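Long-range contacts in Lmo2445 protein (Listeria monocytogenes EGD-e, PDB 5HZL), which is of unknown function but, as a secreted internalin-like leucine-rich-repeat protein, binds several calcium ions and may take part in recognising other molecules: residues Phe24-Ile29 and Leu69-Asn74; Glu104-Asn109 and Thr125-Ser130; Gly110-Val115 and Gln131-Phe136; Glu216-Phe221 and Tyr263-Ala268; Lys243-Thr248 and Gly273-Glu278. All coordinates share one frame; numbering follows the deposited sequence.

In the fold
The five contacts follow the chain from the N-terminal cap, through the leucine-rich repeats, to the C-terminal domain. Interaction 1, where Glu27 binds calcium, has its centre about 20 Å from that of interaction 2 in the repeats. Interactions 2 and 3 join the same two neighbouring repeat turns, their centres about 13 Å apart, and touch directly: Ala108 O meets Asn132 ND2 at 2.9 Å. The side chains of Ser130 and Gln131 are each about 8 Å from a bound calcium. Interactions 4 and 5, again about 13 Å apart between centres, meet round Leu277 in the C-terminal domain. Between the ends, the centres of interactions 1 and 4 are about 53 Å apart.

Interaction 1 (Phe24-Ile29 and Leu69-Asn74); sequences FPVEAI and LSVLNN. With CA (calcium ion), chain B.
Val71 sits against Phe24, Pro25 and Val26 and makes the dense part of this contact. Val71 CG1, roughly anti to its backbone N (chi1 153°), lies 3.5 Å from Phe24 CB and in the plane of the Phe24 ring, at its edge; it also meets Pro25 CD at 3.8 Å. The other methyl, CG2, faces Val26 CG2 at 3.7 Å. A buried second patch is less intimate: Ile29 CG2 approaches Leu72 CD2 at 4.0 Å, while Ile29 CD1 reaches to 4.4 Å from Leu69 CD2. The outer side is looser. There exposed Pro25 meets Asn74 tip to tip, CD to ND2 3.9 Å, and that amide spends its hydrogen bond on Ala23 O. Glu27 takes no part in the packing and instead gives OE2 to a calcium ion at 2.6 Å, which Glu31 also binds. No hydrogen bond joins the segments: the loop before helix 27-36, with Ile29 of that helix, meets helix 66-70 and the 3-10 segment after it through mainly apolar contact.

Interaction 2 (Glu104-Asn109 and Thr125-Ser130); sequences ENIEAN and TNVDLS
Asn105 and Asn126 lie side by side on neighbouring strands of the parallel sheet that runs through the leucine-rich repeats. Strands 105-107 and 126-128 run in the same direction, 8° apart, and pair in register. Glu104 O opens the ladder by accepting from both Thr125 N and Asn126 N; Ile106 N to Asn126 O, Asp128 N to Ile106 O and Ala108 N to Asp128 O continue it. Along the Asn126 side chain, CB is 3.7 Å from Asn105 OD1, CG stays equally near that oxygen, and at the tip ND2 donates to it at 2.9 Å, from above the plane of the Asn105 carbonyl, while OD1 turns to Ser149 OG on the next turn. The two amide planes are 33° apart. On the buried face Ile106 CB meets Val127 CG2 at 4.1 Å, and just past the strands Ala108 CB meets Leu129 CD2 at 4.0 Å, also buried. At the C-terminal ends of the strands the side chains link up: Asn109 ND2 donates to Ser130 OG at 2.7 Å, nearly in its own amide plane, and Ser130 OG donates a hydrogen bond to Asp128 OD1 on the syn side of the carboxylate, 2.6 Å away.

Interaction 3 (Gly110-Val115 and Gln131-Phe136); sequences GANITV and QNNFGF
Asn132 OD1 is gripped by two backbone amides of the preceding repeat turn, Ala111 N at 3.0 Å and Ile113 N at 3.1 Å, which reach it from opposite faces of the carbonyl plane. The Ile113 bond is nearly straight at the hydrogen (170°), the Ala111 bond more bent. Asn132 CG lies anti to the carbonyl carbon (chi1 -77°), and the amide crosses Ile113, whose CG1 is 3.4 Å from OD1. Asn132 ND2 serves Leu129 O and Ala108 O, so both ends of this buried amide are satisfied by backbone. Next along, Asn133 N donates to Ile113 O at 2.9 Å. Phe134 and Ile113 lie side by side, CE1 to CG2 4.0 Å, with Ile113 O over one face of the ring toward its rim. At the other end one water bridges Asn112 N and Gln131 O, 2.8 Å from each. Asn132 stands at the consensus asparagine position of the repeat, and its bonds to the backbone of its own and the preceding turn are characteristic of the leucine-rich-repeat fold.

Interaction 4 (Glu216-Phe221 and Tyr263-Ala268); sequences ENLKVF and YTIETA
Backbone hydrogen bonds join Val220 to Tyr263 in both directions, Val220 N to Tyr263 O at 2.9 Å and Tyr263 N to Val220 O at 2.8 Å. One step along the ladder, past the non-hydrogen-bonded pair Lys219 and Thr264, Ile265 N donates to Leu218 O, again at 2.8 Å. Where the second segment leaves its strand, a side chain takes over the pairing. Glu266 is the centre of an inverse gamma turn, and Thr267 OG1, set between its own backbone N and carbonyl carbon (chi1 59°), accepts from Leu218 N at 3.1 Å and gives only a weak bond to Glu216 O.

Among apolar contacts, Leu218 and Ile265 point the same way, with CD2 of Leu218 3.8 Å from Ile265 CD1, and both lean on Leu277 of strand 273-281. Val220 CG2 stands 4.3 Å from Tyr263 CB, and Val220 also packs on Ile279 and Phe294.

The side carrying Lys219 and Thr264 is polar and more open. The extended Lys219 chain runs beside Thr264, its CG 3.5 Å from OG1. Beyond the strands, Asn217 and Glu266 likewise point the same way, their planes 36° apart.

A small antiparallel sheet with its apolar side laid on a larger one, within the C-terminal domain, is consistent with the beta-sandwich of the E-set clan.

Interaction 5 (Lys243-Thr248 and Gly273-Glu278); sequences KDNGRT and GEHLLE
The side chains of Asp244 and His275 cross at a slant, OD1 coming to the edge of the imidazole, with carboxylate and ring planes 30° apart. His275 ND1 donates to Asp244 OD1 at 3.1 Å on its syn lone pair, and a weaker bond reaches OD2. The far nitrogen, NE2, is bonded to Gln271 O, so the ring is fixed from both sides; since a carboxylate and a carbonyl are the partners, a protonated imidazolium seems likely. Asn245 also crosses this histidine, amide and ring planes 15° apart, and its OD1 takes Leu276 N, well above the carbonyl plane, at 2.9 Å. Asn245 N gives to Leu276 O at 2.8 Å, so Asn245 holds the facing strand by side chain and backbone.

On the other face Lys243 and Glu278 run side by side. A bend in the lysine chain (chi3 -67°) turns CE aside, and NZ forms a salt bridge with Glu278 OE2 at 3.4 Å. Their backbones form the hydrogen-bonded pair, Lys243 N to Glu278 O at 2.9 Å. Strand 240-244 thus pairs with 273-281 and, through the type I' turn Asp244-Arg247, makes a beta hairpin with 247-250 at the edge of the mixed sheet.

Interaction 1 (Phe24-Ile29 and Leu69-Asn74)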
# COMPACT_ATOMS: atom_id res chain seq x y z
N PHE A 24 -11.50 26.75 -4.58
CA PHE A 24 -10.87 25.54 -5.08
C PHE A 24 -10.63 25.71 -6.58
O PHE A 24 -11.48 25.34 -7.37
CB PHE A 24 -11.79 24.35 -4.79
CG PHE A 24 -12.31 24.31 -3.37
CD1 PHE A 24 -11.50 23.91 -2.32
CD2 PHE A 24 -13.63 24.67 -3.10
CE1 PHE A 24 -11.99 23.87 -1.02
CE2 PHE A 24 -14.13 24.63 -1.80
CZ PHE A 24 -13.30 24.23 -0.76
N PRO A 25 -9.47 26.28 -6.98
CA PRO A 25 -9.19 26.53 -8.39
C PRO A 25 -8.69 25.37 -9.27
O PRO A 25 -7.65 25.48 -9.92
CB PRO A 25 -8.19 27.71 -8.33
CG PRO A 25 -7.53 27.58 -7.03
CD PRO A 25 -8.49 26.92 -6.10
N VAL A 26 -9.45 24.28 -9.29
CA VAL A 26 -9.18 23.11 -10.10
C VAL A 26 -10.56 22.79 -10.64
O VAL A 26 -11.46 22.44 -9.86
CB VAL A 26 -8.62 21.94 -9.28
CG1 VAL A 26 -8.52 20.68 -10.13
CG2 VAL A 26 -7.27 22.28 -8.68
N GLU A 27 -10.74 22.93 -11.96
CA GLU A 27 -12.03 22.69 -12.64
C GLU A 27 -12.86 21.53 -12.06
O GLU A 27 -13.96 21.73 -11.52
CB GLU A 27 -11.83 22.49 -14.15
CG GLU A 27 -13.12 22.26 -14.94
CD GLU A 27 -12.89 22.03 -16.43
OE1 GLU A 27 -11.75 22.19 -16.94
OE2 GLU A 27 -13.89 21.68 -17.10
N ALA A 28 -12.29 20.32 -12.17
CA ALA A 28 -12.93 19.09 -11.71
C ALA A 28 -13.41 19.12 -10.26
O ALA A 28 -14.52 18.67 -9.97
CB ALA A 28 -11.97 17.93 -11.90
N ILE A 29 -12.58 19.65 -9.37
CA ILE A 29 -12.91 19.71 -7.95
C ILE A 29 -14.02 20.72 -7.70
O ILE A 29 -14.97 20.43 -6.98
CB ILE A 29 -11.66 19.97 -7.09
CG1 ILE A 29 -10.71 18.75 -7.21
CG2 ILE A 29 -12.03 20.21 -5.62
CD1 ILE A 29 -9.39 18.85 -6.46
N LEU A 69 -5.68 17.71 -5.56
CA LEU A 69 -6.31 17.50 -4.25
C LEU A 69 -5.85 18.42 -3.13
O LEU A 69 -6.60 18.67 -2.21
CB LEU A 69 -6.14 16.05 -3.79
CG LEU A 69 -6.90 14.97 -4.54
CD1 LEU A 69 -6.46 13.59 -4.06
CD2 LEU A 69 -8.40 15.13 -4.37
N SER A 70 -4.61 18.90 -3.20
CA SER A 70 -4.08 19.76 -2.14
C SER A 70 -4.91 21.04 -1.97
O SER A 70 -4.92 21.66 -0.91
CB SER A 70 -2.60 20.06 -2.35
OG SER A 70 -2.38 20.71 -3.57
N VAL A 71 -5.60 21.41 -3.04
CA VAL A 71 -6.50 22.56 -3.05
C VAL A 71 -7.60 22.48 -1.97
O VAL A 71 -8.07 23.52 -1.49
CB VAL A 71 -7.07 22.75 -4.47
CG1 VAL A 71 -8.42 23.43 -4.49
CG2 VAL A 71 -6.07 23.50 -5.35
N LEU A 72 -7.99 21.26 -1.57
CA LEU A 72 -9.00 21.04 -0.52
C LEU A 72 -8.60 21.71 0.81
O LEU A 72 -9.48 22.14 1.58
CB LEU A 72 -9.27 19.55 -0.31
CG LEU A 72 -9.94 18.81 -1.48
CD1 LEU A 72 -9.98 17.30 -1.23
CD2 LEU A 72 -11.35 19.33 -1.75
N ASN A 73 -7.29 21.80 1.06
CA ASN A 73 -6.78 22.48 2.25
C ASN A 73 -7.04 23.99 2.30
O ASN A 73 -6.72 24.64 3.30
CB ASN A 73 -5.30 22.16 2.45
CG ASN A 73 -5.08 20.74 2.90
OD1 ASN A 73 -5.83 20.23 3.73
ND2 ASN A 73 -4.03 20.10 2.40
N ASN A 74 -7.60 24.55 1.22
CA ASN A 74 -7.96 25.97 1.20
C ASN A 74 -9.15 26.23 2.09
O ASN A 74 -9.48 27.37 2.32
CB ASN A 74 -8.29 26.48 -0.20
CG ASN A 74 -7.06 26.57 -1.10
OD1 ASN A 74 -5.94 26.30 -0.68
ND2 ASN A 74 -7.28 26.96 -2.35
CA CA B . -16.02 20.25 -16.81

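Interaction 2 (Glu104-Asn109 and Thr125-Ser130)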
# COMPACT_ATOMS: atom_id res chain seq x y z
N GLU A 104 -13.38 9.96 8.86
CA GLU A 104 -13.52 8.62 9.46
C GLU A 104 -13.27 7.49 8.48
O GLU A 104 -12.90 6.39 8.88
CB GLU A 104 -14.94 8.39 9.99
CG GLU A 104 -15.41 9.41 11.00
CD GLU A 104 -16.83 9.17 11.49
OE1 GLU A 104 -17.45 8.14 11.14
OE2 GLU A 104 -17.33 10.05 12.24
N ASN A 105 -13.44 7.78 7.19
CA ASN A 105 -13.31 6.78 6.16
C ASN A 105 -12.70 7.28 4.86
O ASN A 105 -13.13 8.27 4.33
CB ASN A 105 -14.73 6.31 5.87
CG ASN A 105 -14.79 5.25 4.81
OD1 ASN A 105 -13.83 4.52 4.60
ND2 ASN A 105 -15.93 5.15 4.14
N ILE A 106 -11.70 6.56 4.36
CA ILE A 106 -11.04 6.89 3.08
C ILE A 106 -11.23 5.72 2.11
O ILE A 106 -10.79 4.62 2.39
CB ILE A 106 -9.53 7.16 3.24
CG1 ILE A 106 -9.31 8.45 4.03
CG2 ILE A 106 -8.84 7.27 1.87
CD1 ILE A 106 -7.87 8.86 4.19
N GLU A 107 -11.89 5.98 0.98
CA GLU A 107 -12.12 4.99 -0.07
C GLU A 107 -11.32 5.46 -1.27
O GLU A 107 -11.77 6.31 -2.04
CB GLU A 107 -13.61 4.85 -0.35
CG GLU A 107 -14.35 4.13 0.77
CD GLU A 107 -15.86 4.08 0.58
OE1 GLU A 107 -16.42 4.89 -0.20
OE2 GLU A 107 -16.50 3.23 1.26
N ALA A 108 -10.13 4.88 -1.42
CA ALA A 108 -9.17 5.24 -2.47
C ALA A 108 -8.62 4.09 -3.30
O ALA A 108 -7.43 4.05 -3.61
CB ALA A 108 -8.03 6.01 -1.82
N ASN A 109 -9.49 3.17 -3.68
CA ASN A 109 -9.11 2.04 -4.51
C ASN A 109 -8.68 2.48 -5.92
O ASN A 109 -9.30 3.37 -6.50
CB ASN A 109 -10.31 1.09 -4.70
CG ASN A 109 -10.02 -0.05 -5.65
OD1 ASN A 109 -10.39 -0.00 -6.81
ND2 ASN A 109 -9.28 -1.04 -5.19
N THR A 125 -11.17 5.62 10.96
CA THR A 125 -11.55 4.27 11.34
C THR A 125 -11.31 3.23 10.24
O THR A 125 -11.00 2.07 10.55
CB THR A 125 -13.05 4.30 11.74
OG1 THR A 125 -13.15 4.96 13.00
CG2 THR A 125 -13.69 2.92 11.91
N ASN A 126 -11.45 3.64 8.99
CA ASN A 126 -11.29 2.74 7.87
C ASN A 126 -10.55 3.36 6.71
O ASN A 126 -10.74 4.52 6.42
CB ASN A 126 -12.67 2.33 7.39
CG ASN A 126 -12.62 1.39 6.21
OD1 ASN A 126 -11.96 0.37 6.24
ND2 ASN A 126 -13.33 1.75 5.16
N VAL A 127 -9.73 2.59 6.03
CA VAL A 127 -8.97 3.09 4.89
C VAL A 127 -8.85 1.97 3.84
O VAL A 127 -8.42 0.89 4.16
CB VAL A 127 -7.59 3.63 5.38
CG1 VAL A 127 -6.73 2.55 6.02
CG2 VAL A 127 -6.82 4.28 4.25
N ASP A 128 -9.30 2.23 2.60
CA ASP A 128 -9.25 1.28 1.47
C ASP A 128 -8.23 1.82 0.45
O ASP A 128 -8.56 2.67 -0.38
CB ASP A 128 -10.64 1.10 0.82
CG ASP A 128 -10.65 0.07 -0.36
OD1 ASP A 128 -9.64 -0.64 -0.60
OD2 ASP A 128 -11.70 -0.05 -1.06
N LEU A 129 -7.00 1.31 0.53
CA LEU A 129 -5.90 1.71 -0.34
C LEU A 129 -5.49 0.58 -1.27
O LEU A 129 -4.37 0.54 -1.78
CB LEU A 129 -4.72 2.17 0.52
CG LEU A 129 -4.94 3.45 1.31
CD1 LEU A 129 -3.93 3.61 2.42
CD2 LEU A 129 -4.92 4.66 0.38
N SER A 130 -6.42 -0.33 -1.52
CA SER A 130 -6.16 -1.45 -2.39
C SER A 130 -5.99 -1.01 -3.85
O SER A 130 -6.62 -0.06 -4.30
CB SER A 130 -7.33 -2.43 -2.30
OG SER A 130 -8.54 -1.80 -2.71

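Interaction 3 (Gly110-Val115 and Gln131-Phe136)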
# COMPACT_ATOMS: atom_id res chain seq x y z
N GLY A 110 -7.63 1.86 -6.46
CA GLY A 110 -7.15 2.15 -7.83
C GLY A 110 -7.02 3.61 -8.20
O GLY A 110 -7.43 4.02 -9.28
N ALA A 111 -6.43 4.38 -7.29
CA ALA A 111 -6.25 5.80 -7.47
C ALA A 111 -4.80 6.16 -7.79
O ALA A 111 -4.41 7.33 -7.72
CB ALA A 111 -6.69 6.50 -6.20
N ASN A 112 -4.00 5.15 -8.13
CA ASN A 112 -2.58 5.31 -8.45
C ASN A 112 -1.74 6.10 -7.43
O ASN A 112 -0.84 6.86 -7.81
CB ASN A 112 -2.40 5.88 -9.86
CG ASN A 112 -0.97 5.76 -10.37
OD1 ASN A 112 -0.25 4.83 -10.01
ND2 ASN A 112 -0.57 6.68 -11.22
N ILE A 113 -2.06 5.91 -6.14
CA ILE A 113 -1.36 6.53 -5.03
C ILE A 113 -0.01 5.82 -4.83
O ILE A 113 0.04 4.60 -4.72
CB ILE A 113 -2.14 6.40 -3.69
CG1 ILE A 113 -3.52 7.04 -3.83
CG2 ILE A 113 -1.37 7.04 -2.53
CD1 ILE A 113 -4.39 6.96 -2.60
N THR A 114 1.06 6.59 -4.76
CA THR A 114 2.41 6.08 -4.56
C THR A 114 2.90 6.33 -3.15
O THR A 114 3.84 5.67 -2.71
CB THR A 114 3.40 6.71 -5.56
OG1 THR A 114 3.46 8.14 -5.37
CG2 THR A 114 2.98 6.38 -7.00
N VAL A 115 2.30 7.30 -2.45
CA VAL A 115 2.69 7.63 -1.07
C VAL A 115 1.47 8.07 -0.30
O VAL A 115 0.75 8.99 -0.74
CB VAL A 115 3.68 8.84 -1.00
CG1 VAL A 115 3.95 9.28 0.44
CG2 VAL A 115 4.98 8.52 -1.71
N GLN A 131 -5.12 -1.70 -4.58
CA GLN A 131 -4.86 -1.46 -5.99
C GLN A 131 -4.21 -0.14 -6.35
O GLN A 131 -4.41 0.41 -7.44
CB GLN A 131 -6.11 -1.76 -6.82
CG GLN A 131 -6.48 -3.24 -6.75
CD GLN A 131 -7.69 -3.60 -7.58
OE1 GLN A 131 -8.72 -2.90 -7.59
NE2 GLN A 131 -7.60 -4.70 -8.27
N ASN A 132 -3.40 0.34 -5.41
CA ASN A 132 -2.63 1.55 -5.61
C ASN A 132 -1.22 1.08 -6.03
O ASN A 132 -1.08 -0.03 -6.53
CB ASN A 132 -2.70 2.45 -4.38
CG ASN A 132 -4.03 3.20 -4.31
OD1 ASN A 132 -4.32 4.04 -5.16
ND2 ASN A 132 -4.81 2.93 -3.27
N ASN A 133 -0.19 1.90 -5.85
CA ASN A 133 1.12 1.51 -6.30
C ASN A 133 2.22 2.14 -5.48
O ASN A 133 2.97 3.01 -5.95
CB ASN A 133 1.26 1.90 -7.78
CG ASN A 133 2.49 1.30 -8.43
OD1 ASN A 133 3.02 0.25 -8.00
ND2 ASN A 133 2.96 1.95 -9.50
N PHE A 134 2.32 1.66 -4.24
CA PHE A 134 3.29 2.16 -3.27
C PHE A 134 4.75 1.87 -3.53
O PHE A 134 5.59 2.68 -3.14
CB PHE A 134 2.94 1.68 -1.87
CG PHE A 134 1.62 2.17 -1.39
CD1 PHE A 134 1.46 3.50 -1.04
CD2 PHE A 134 0.53 1.32 -1.30
CE1 PHE A 134 0.24 3.96 -0.60
CE2 PHE A 134 -0.69 1.77 -0.87
CZ PHE A 134 -0.85 3.10 -0.52
N GLY A 135 5.05 0.75 -4.19
CA GLY A 135 6.43 0.36 -4.44
C GLY A 135 7.03 0.17 -3.06
O GLY A 135 6.43 -0.49 -2.20
N PHE A 136 8.19 0.79 -2.82
CA PHE A 136 8.85 0.67 -1.51
C PHE A 136 8.34 1.62 -0.42
O PHE A 136 8.81 1.54 0.73
CB PHE A 136 10.37 0.79 -1.65
CG PHE A 136 10.98 -0.29 -2.48
CD1 PHE A 136 11.11 -1.58 -1.97
CD2 PHE A 136 11.43 -0.04 -3.77
CE1 PHE A 136 11.67 -2.60 -2.73
CE2 PHE A 136 12.00 -1.05 -4.53
CZ PHE A 136 12.12 -2.33 -4.01
O HOH W 1 -3.91 2.52 -9.20

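Interaction 4 (Glu216-Phe221 and Tyr263-Ala268)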
# COMPACT_ATOMS: atom_id res chain seq x y z
N GLU A 216 30.07 -20.98 -9.31
CA GLU A 216 29.63 -20.46 -8.00
C GLU A 216 28.14 -20.72 -7.82
O GLU A 216 27.43 -20.99 -8.79
CB GLU A 216 29.80 -18.92 -7.92
CG GLU A 216 31.21 -18.34 -8.09
CD GLU A 216 31.22 -16.80 -8.08
OE1 GLU A 216 30.15 -16.16 -7.92
OE2 GLU A 216 32.31 -16.20 -8.24
N ASN A 217 27.65 -20.65 -6.59
CA ASN A 217 26.22 -20.79 -6.38
C ASN A 217 25.62 -19.66 -5.51
O ASN A 217 26.05 -19.37 -4.40
CB ASN A 217 25.72 -22.24 -6.14
CG ASN A 217 26.33 -22.92 -4.97
OD1 ASN A 217 26.86 -22.28 -4.07
ND2 ASN A 217 26.23 -24.24 -4.94
N LEU A 218 24.61 -19.04 -6.10
CA LEU A 218 23.88 -17.87 -5.60
C LEU A 218 23.22 -17.89 -4.22
O LEU A 218 22.44 -18.80 -3.91
CB LEU A 218 22.77 -17.60 -6.62
CG LEU A 218 22.01 -16.29 -6.56
CD1 LEU A 218 22.93 -15.16 -6.97
CD2 LEU A 218 20.81 -16.38 -7.49
N LYS A 219 23.50 -16.85 -3.43
CA LYS A 219 22.94 -16.67 -2.09
C LYS A 219 22.03 -15.46 -2.09
O LYS A 219 22.50 -14.33 -2.22
CB LYS A 219 24.05 -16.52 -1.05
CG LYS A 219 24.94 -17.74 -1.05
CD LYS A 219 25.96 -17.81 0.07
CE LYS A 219 26.69 -19.15 -0.08
NZ LYS A 219 27.67 -19.48 0.98
N VAL A 220 20.73 -15.69 -1.92
CA VAL A 220 19.71 -14.63 -1.94
C VAL A 220 19.11 -14.33 -0.55
O VAL A 220 19.06 -15.22 0.30
CB VAL A 220 18.58 -15.00 -2.92
CG1 VAL A 220 19.14 -15.11 -4.33
CG2 VAL A 220 17.91 -16.32 -2.53
N PHE A 221 18.65 -13.09 -0.36
CA PHE A 221 18.05 -12.61 0.92
C PHE A 221 16.53 -12.72 0.84
O PHE A 221 15.90 -11.91 0.17
CB PHE A 221 18.47 -11.15 1.18
CG PHE A 221 17.87 -10.53 2.40
CD1 PHE A 221 18.28 -10.90 3.67
CD2 PHE A 221 16.91 -9.51 2.29
CE1 PHE A 221 17.73 -10.32 4.80
CE2 PHE A 221 16.37 -8.92 3.42
CZ PHE A 221 16.77 -9.32 4.68
N TYR A 263 19.44 -17.57 1.70
CA TYR A 263 19.11 -18.90 1.19
C TYR A 263 20.02 -19.15 -0.02
O TYR A 263 20.11 -18.31 -0.92
CB TYR A 263 17.63 -19.02 0.82
CG TYR A 263 17.27 -20.41 0.40
CD1 TYR A 263 16.99 -21.39 1.35
CD2 TYR A 263 17.20 -20.77 -0.93
CE1 TYR A 263 16.67 -22.70 0.98
CE2 TYR A 263 16.87 -22.08 -1.32
CZ TYR A 263 16.61 -23.03 -0.36
OH TYR A 263 16.28 -24.32 -0.74
N THR A 264 20.71 -20.28 -0.02
CA THR A 264 21.62 -20.64 -1.10
C THR A 264 20.89 -21.51 -2.10
O THR A 264 20.19 -22.44 -1.70
CB THR A 264 22.82 -21.42 -0.54
OG1 THR A 264 23.50 -20.61 0.41
CG2 THR A 264 23.81 -21.81 -1.64
N ILE A 265 21.04 -21.21 -3.39
CA ILE A 265 20.41 -22.02 -4.44
C ILE A 265 21.51 -22.59 -5.33
O ILE A 265 22.39 -21.87 -5.82
CB ILE A 265 19.26 -21.29 -5.18
CG1 ILE A 265 19.73 -20.15 -6.06
CG2 ILE A 265 18.26 -20.76 -4.17
CD1 ILE A 265 18.57 -19.39 -6.69
N GLU A 266 21.43 -23.91 -5.53
CA GLU A 266 22.39 -24.71 -6.29
C GLU A 266 22.54 -24.36 -7.77
O GLU A 266 22.04 -25.09 -8.63
CB GLU A 266 22.01 -26.20 -6.17
CG GLU A 266 21.86 -26.81 -4.77
CD GLU A 266 23.17 -26.97 -4.02
OE1 GLU A 266 23.98 -26.02 -3.98
OE2 GLU A 266 23.38 -28.06 -3.44
N THR A 267 23.23 -23.27 -8.07
CA THR A 267 23.46 -22.86 -9.47
C THR A 267 24.86 -23.23 -9.99
O THR A 267 25.25 -22.80 -11.07
CB THR A 267 23.26 -21.34 -9.63
OG1 THR A 267 24.18 -20.65 -8.77
CG2 THR A 267 21.85 -20.94 -9.28
N ALA A 268 25.59 -24.03 -9.22
CA ALA A 268 26.95 -24.43 -9.61
C ALA A 268 26.99 -25.28 -10.88
O ALA A 268 27.94 -25.18 -11.66
CB ALA A 268 27.63 -25.16 -8.46

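Interaction 5 (Lys243-Thr248 and Gly273-Glu278)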
# COMPACT_ATOMS: atom_id res chain seq x y z
N LYS A 243 13.27 -23.37 -9.65
CA LYS A 243 13.16 -23.47 -11.09
C LYS A 243 14.18 -22.61 -11.78
O LYS A 243 14.67 -21.64 -11.21
CB LYS A 243 11.76 -23.09 -11.55
CG LYS A 243 10.70 -23.89 -10.85
CD LYS A 243 9.33 -23.77 -11.46
CE LYS A 243 8.73 -22.40 -11.33
NZ LYS A 243 7.39 -22.44 -11.96
N ASP A 244 14.46 -22.96 -13.03
CA ASP A 244 15.42 -22.26 -13.86
C ASP A 244 14.76 -22.04 -15.20
O ASP A 244 14.49 -22.99 -15.91
CB ASP A 244 16.67 -23.12 -14.00
CG ASP A 244 17.75 -22.47 -14.85
OD1 ASP A 244 17.85 -21.22 -14.84
OD2 ASP A 244 18.51 -23.21 -15.51
N ASN A 245 14.51 -20.78 -15.54
CA ASN A 245 13.85 -20.41 -16.79
C ASN A 245 12.52 -21.14 -16.96
O ASN A 245 12.19 -21.62 -18.05
CB ASN A 245 14.79 -20.63 -17.99
CG ASN A 245 15.99 -19.69 -17.99
OD1 ASN A 245 15.86 -18.50 -17.69
ND2 ASN A 245 17.15 -20.21 -18.37
N GLY A 246 11.77 -21.23 -15.86
CA GLY A 246 10.47 -21.88 -15.85
C GLY A 246 10.40 -23.38 -15.61
O GLY A 246 9.32 -23.87 -15.27
N ARG A 247 11.51 -24.11 -15.79
CA ARG A 247 11.52 -25.57 -15.57
C ARG A 247 12.08 -25.90 -14.20
O ARG A 247 13.01 -25.25 -13.75
CB ARG A 247 12.34 -26.29 -16.63
CG ARG A 247 11.89 -26.10 -18.08
CD ARG A 247 10.42 -26.42 -18.29
NE ARG A 247 10.09 -26.57 -19.71
CZ ARG A 247 10.20 -27.72 -20.40
NH1 ARG A 247 10.62 -28.85 -19.83
NH2 ARG A 247 9.87 -27.73 -21.69
N THR A 248 11.52 -26.93 -13.56
CA THR A 248 11.96 -27.35 -12.23
C THR A 248 13.41 -27.84 -12.27
O THR A 248 13.79 -28.55 -13.19
CB THR A 248 11.03 -28.45 -11.64
OG1 THR A 248 9.70 -27.93 -11.51
CG2 THR A 248 11.51 -28.91 -10.27
N GLY A 273 25.36 -18.04 -19.58
CA GLY A 273 24.23 -17.42 -20.26
C GLY A 273 23.25 -16.86 -19.26
O GLY A 273 23.54 -16.76 -18.06
N GLU A 274 22.08 -16.49 -19.77
CA GLU A 274 21.01 -15.91 -18.98
C GLU A 274 20.18 -16.98 -18.29
O GLU A 274 19.86 -18.00 -18.88
CB GLU A 274 20.12 -15.05 -19.88
CG GLU A 274 20.86 -13.93 -20.60
CD GLU A 274 21.46 -12.89 -19.66
OE1 GLU A 274 20.93 -12.69 -18.54
OE2 GLU A 274 22.46 -12.25 -20.05
N HIS A 275 19.84 -16.74 -17.02
CA HIS A 275 19.05 -17.67 -16.23
C HIS A 275 18.13 -16.90 -15.28
O HIS A 275 18.57 -15.98 -14.59
CB HIS A 275 19.95 -18.61 -15.41
CG HIS A 275 20.79 -19.54 -16.24
ND1 HIS A 275 20.32 -20.76 -16.70
CD2 HIS A 275 22.07 -19.45 -16.66
CE1 HIS A 275 21.27 -21.37 -17.39
NE2 HIS A 275 22.34 -20.60 -17.37
N LEU A 276 16.86 -17.29 -15.25
CA LEU A 276 15.88 -16.68 -14.37
C LEU A 276 15.58 -17.76 -13.33
O LEU A 276 14.98 -18.79 -13.64
CB LEU A 276 14.62 -16.28 -15.14
CG LEU A 276 13.52 -15.62 -14.31
CD1 LEU A 276 14.05 -14.33 -13.68
CD2 LEU A 276 12.29 -15.37 -15.16
N LEU A 277 16.02 -17.53 -12.10
CA LEU A 277 15.82 -18.49 -11.03
C LEU A 277 14.59 -18.13 -10.23
O LEU A 277 14.33 -16.97 -9.98
CB LEU A 277 17.06 -18.53 -10.16
CG LEU A 277 18.26 -19.10 -10.92
CD1 LEU A 277 19.57 -18.72 -10.27
CD2 LEU A 277 18.13 -20.60 -11.08
N GLU A 278 13.84 -19.14 -9.82
CA GLU A 278 12.63 -18.92 -9.08
C GLU A 278 12.49 -19.87 -7.90
O GLU A 278 12.76 -21.05 -8.02
CB GLU A 278 11.44 -19.05 -10.03
CG GLU A 278 10.07 -18.94 -9.37
CD GLU A 278 8.92 -18.97 -10.37
OE1 GLU A 278 9.01 -18.31 -11.43
OE2 GLU A 278 7.90 -19.64 -10.07